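PDB 4E6F: uncharacterized protein, which is of unknown function but belongs to the DUF4468 family, whose members have a TBP-like fold of antiparallel sheet and helices. Local coordinates for residues E20-V25 against A127-D133. Numbering follows the deposited sequence.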
loop_
_atom_site.group_PDB
_atom_site.type_symbol
_atom_site.label_atom_id
_atom_site.label_comp_id
_atom_site.label_asym_id
_atom_site.label_seq_id
_atom_site.Cartn_x
_atom_site.Cartn_y
_atom_site.Cartn_z
ATOM N N GLU A 20 -4.311 -5.639 10.597
ATOM C CA GLU A 20 -3.473 -5.178 11.697
ATOM C C GLU A 20 -2.564 -6.314 12.126
ATOM O O GLU A 20 -3.004 -7.471 12.220
ATOM C CB GLU A 20 -4.313 -4.685 12.872
ATOM C CG GLU A 20 -5.081 -3.423 12.533
ATOM C CD GLU A 20 -6.070 -3.031 13.610
ATOM O OE1 GLU A 20 -5.620 -2.646 14.716
ATOM O OE2 GLU A 20 -7.293 -3.124 13.355
ATOM N N VAL A 21 -1.288 -5.985 12.346
ATOM C CA VAL A 21 -0.259 -6.933 12.792
ATOM C C VAL A 21 0.453 -6.274 13.965
ATOM O O VAL A 21 0.984 -5.174 13.806
ATOM C CB VAL A 21 0.737 -7.342 11.671
ATOM C CG1 VAL A 21 1.812 -8.294 12.226
ATOM C CG2 VAL A 21 0.019 -7.968 10.486
ATOM N N ASP A 22 0.419 -6.925 15.150
ATOM C CA ASP A 22 1.026 -6.403 16.391
ATOM C C ASP A 22 0.580 -4.933 16.652
ATOM O O ASP A 22 1.404 -4.062 16.953
ATOM C CB ASP A 22 2.572 -6.534 16.344
ATOM C CG ASP A 22 3.079 -7.958 16.134
ATOM O OD1 ASP A 22 2.532 -8.887 16.775
ATOM O OD2 ASP A 22 4.015 -8.144 15.318
ATOM N N GLY A 23 -0.717 -4.681 16.471
ATOM C CA GLY A 23 -1.353 -3.377 16.673
ATOM C C GLY A 23 -1.092 -2.303 15.628
ATOM O O GLY A 23 -1.469 -1.146 15.833
ATOM N N LYS A 24 -0.461 -2.672 14.496
ATOM C CA LYS A 24 -0.131 -1.720 13.427
ATOM C C LYS A 24 -0.794 -2.101 12.112
ATOM O O LYS A 24 -0.961 -3.281 11.831
ATOM C CB LYS A 24 1.400 -1.660 13.214
ATOM C CG LYS A 24 2.215 -1.328 14.473
ATOM C CD LYS A 24 2.056 0.120 14.904
ATOM C CE LYS A 24 3.034 0.489 15.999
ATOM N NZ LYS A 24 2.675 1.791 16.615
ATOM N N VAL A 25 -1.132 -1.104 11.295
ATOM C CA VAL A 25 -1.733 -1.378 9.992
ATOM C C VAL A 25 -0.659 -1.893 9.049
ATOM O O VAL A 25 0.364 -1.222 8.827
ATOM C CB VAL A 25 -2.451 -0.138 9.419
ATOM C CG1 VAL A 25 -2.863 -0.367 7.956
ATOM C CG2 VAL A 25 -3.666 0.202 10.274
ATOM N N ALA A 127 -2.239 5.795 10.372
ATOM C CA ALA A 127 -3.286 4.885 9.885
ATOM C C ALA A 127 -3.998 4.122 11.028
ATOM O O ALA A 127 -5.193 3.857 10.939
ATOM C CB ALA A 127 -2.681 3.893 8.898
ATOM N N GLU A 128 -3.268 3.791 12.106
ATOM C CA GLU A 128 -3.772 2.998 13.249
ATOM C C GLU A 128 -4.877 3.678 14.028
ATOM O O GLU A 128 -5.657 2.995 14.702
ATOM C CB GLU A 128 -2.642 2.671 14.237
ATOM C CG GLU A 128 -1.612 1.715 13.668
ATOM C CD GLU A 128 -0.706 2.310 12.598
ATOM O OE1 GLU A 128 -0.447 3.537 12.646
ATOM O OE2 GLU A 128 -0.229 1.540 11.733
ATOM N N GLU A 129 -4.932 4.997 13.958
ATOM C CA GLU A 129 -5.945 5.749 14.707
ATOM C C GLU A 129 -6.932 6.381 13.748
ATOM O O GLU A 129 -7.710 7.266 14.158
ATOM C CB GLU A 129 -5.283 6.849 15.594
ATOM C CG GLU A 129 -3.875 6.551 16.103
ATOM C CD GLU A 129 -3.683 5.354 17.016
ATOM O OE1 GLU A 129 -4.630 4.990 17.752
ATOM O OE2 GLU A 129 -2.556 4.808 17.031
ATOM N N TRP A 130 -6.932 5.927 12.454
ATOM C CA TRP A 130 -7.718 6.567 11.434
ATOM C C TRP A 130 -8.518 5.618 10.505
ATOM O O TRP A 130 -9.719 5.819 10.319
ATOM C CB TRP A 130 -6.750 7.410 10.608
ATOM C CG TRP A 130 -7.337 8.659 10.034
ATOM C CD1 TRP A 130 -7.334 9.026 8.723
ATOM C CD2 TRP A 130 -8.033 9.700 10.745
ATOM N NE1 TRP A 130 -7.956 10.244 8.572
ATOM C CE2 TRP A 130 -8.402 10.678 9.795
ATOM C CE3 TRP A 130 -8.361 9.913 12.100
ATOM C CZ2 TRP A 130 -9.139 11.827 10.142
ATOM C CZ3 TRP A 130 -9.084 11.052 12.446
ATOM C CH2 TRP A 130 -9.464 11.994 11.473
ATOM N N ILE A 131 -7.852 4.602 9.893
ATOM C CA ILE A 131 -8.538 3.732 8.907
ATOM C C ILE A 131 -8.803 2.310 9.396
ATOM O O ILE A 131 -9.323 1.500 8.637
ATOM C CB ILE A 131 -7.771 3.695 7.552
ATOM C CG1 ILE A 131 -6.331 3.112 7.690
ATOM C CG2 ILE A 131 -7.747 5.091 6.925
ATOM C CD1 ILE A 131 -5.692 2.776 6.339
ATOM N N THR A 132 -8.420 1.992 10.627
ATOM C CA THR A 132 -8.679 0.669 11.193
ATOM C C THR A 132 -10.177 0.461 11.428
ATOM O O THR A 132 -10.929 1.443 11.526
ATOM C CB THR A 132 -7.938 0.504 12.511
ATOM O OG1 THR A 132 -8.253 1.614 13.357
ATOM C CG2 THR A 132 -6.426 0.376 12.313
ATOM N N ASP A 133 -10.610 -0.802 11.527
ATOM C CA ASP A 133 -12.039 -1.106 11.761
ATOM C C ASP A 133 -12.610 -0.331 12.945
ATOM O O ASP A 133 -13.740 0.161 12.875
ATOM C CB ASP A 133 -12.228 -2.612 12.036
ATOM C CG ASP A 133 -11.984 -3.537 10.863
ATOM O OD1 ASP A 133 -11.593 -3.041 9.772
ATOM O OD2 ASP A 133 -12.208 -4.761 11.018
HETATM O O HOH W 1 -8.500 -2.667 11.008
HETATM O O HOH W 2 0.542 1.604 9.035
#
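A beta hairpin closed by a type I' turn from Val21 to Lys24 meets the loop that joins strand 123-126 to helix 133-136 in this TBP-like fold; Val25 and Glu128 have the nearest CA atoms of the two segments, 5.8 Å apart. Asp22 and Gly23 both have positive phi, as a type I' turn requires, and the bonds Val21 N to Lys24 O and Lys24 N to Val21 O close the two-residue hairpin. Just beyond the turn, the amide of Val25 points out of the hairpin and donates to Glu128 OE2 at 2.8 Å. The N-H...O angle of 162° makes this bond nearly straight, and it engages the anti lone pair of the carboxylate oxygen. Glu128 CG, placed by chi1, lies 3.6 Å from Gly23 O, and the bend at chi2 (72°) turns the carboxylate back to the amide. A water donates to both Glu128 OE2 and Val25 O, so two donors grip the one carboxylate oxygen.

The Val25 side chain points into the loop, and its CG2 methyl meets Thr132 CG2 at 3.4 Å, closer than usual for two carbons, while the same methyl lies 4.1 Å from Ala127 CB. Thr132 is rotated with OG1 between its backbone N and carbonyl carbon (chi1 52°), which directs CG2 to the hairpin and lets OG1 donate to Glu128 O from above the carbonyl plane.

Thr132 holds the N-cap position of helix 133-136, but its side chain makes no capping bond. Glu20 crosses it at about a right angle, with CD 3.7 Å from Thr132 CG2. Asp133 carries salt bridges to Arg152 and Lys141, while its backbone N donates to a second water, which lies 2.7 Å from Glu20 OE2 and probably donates to it.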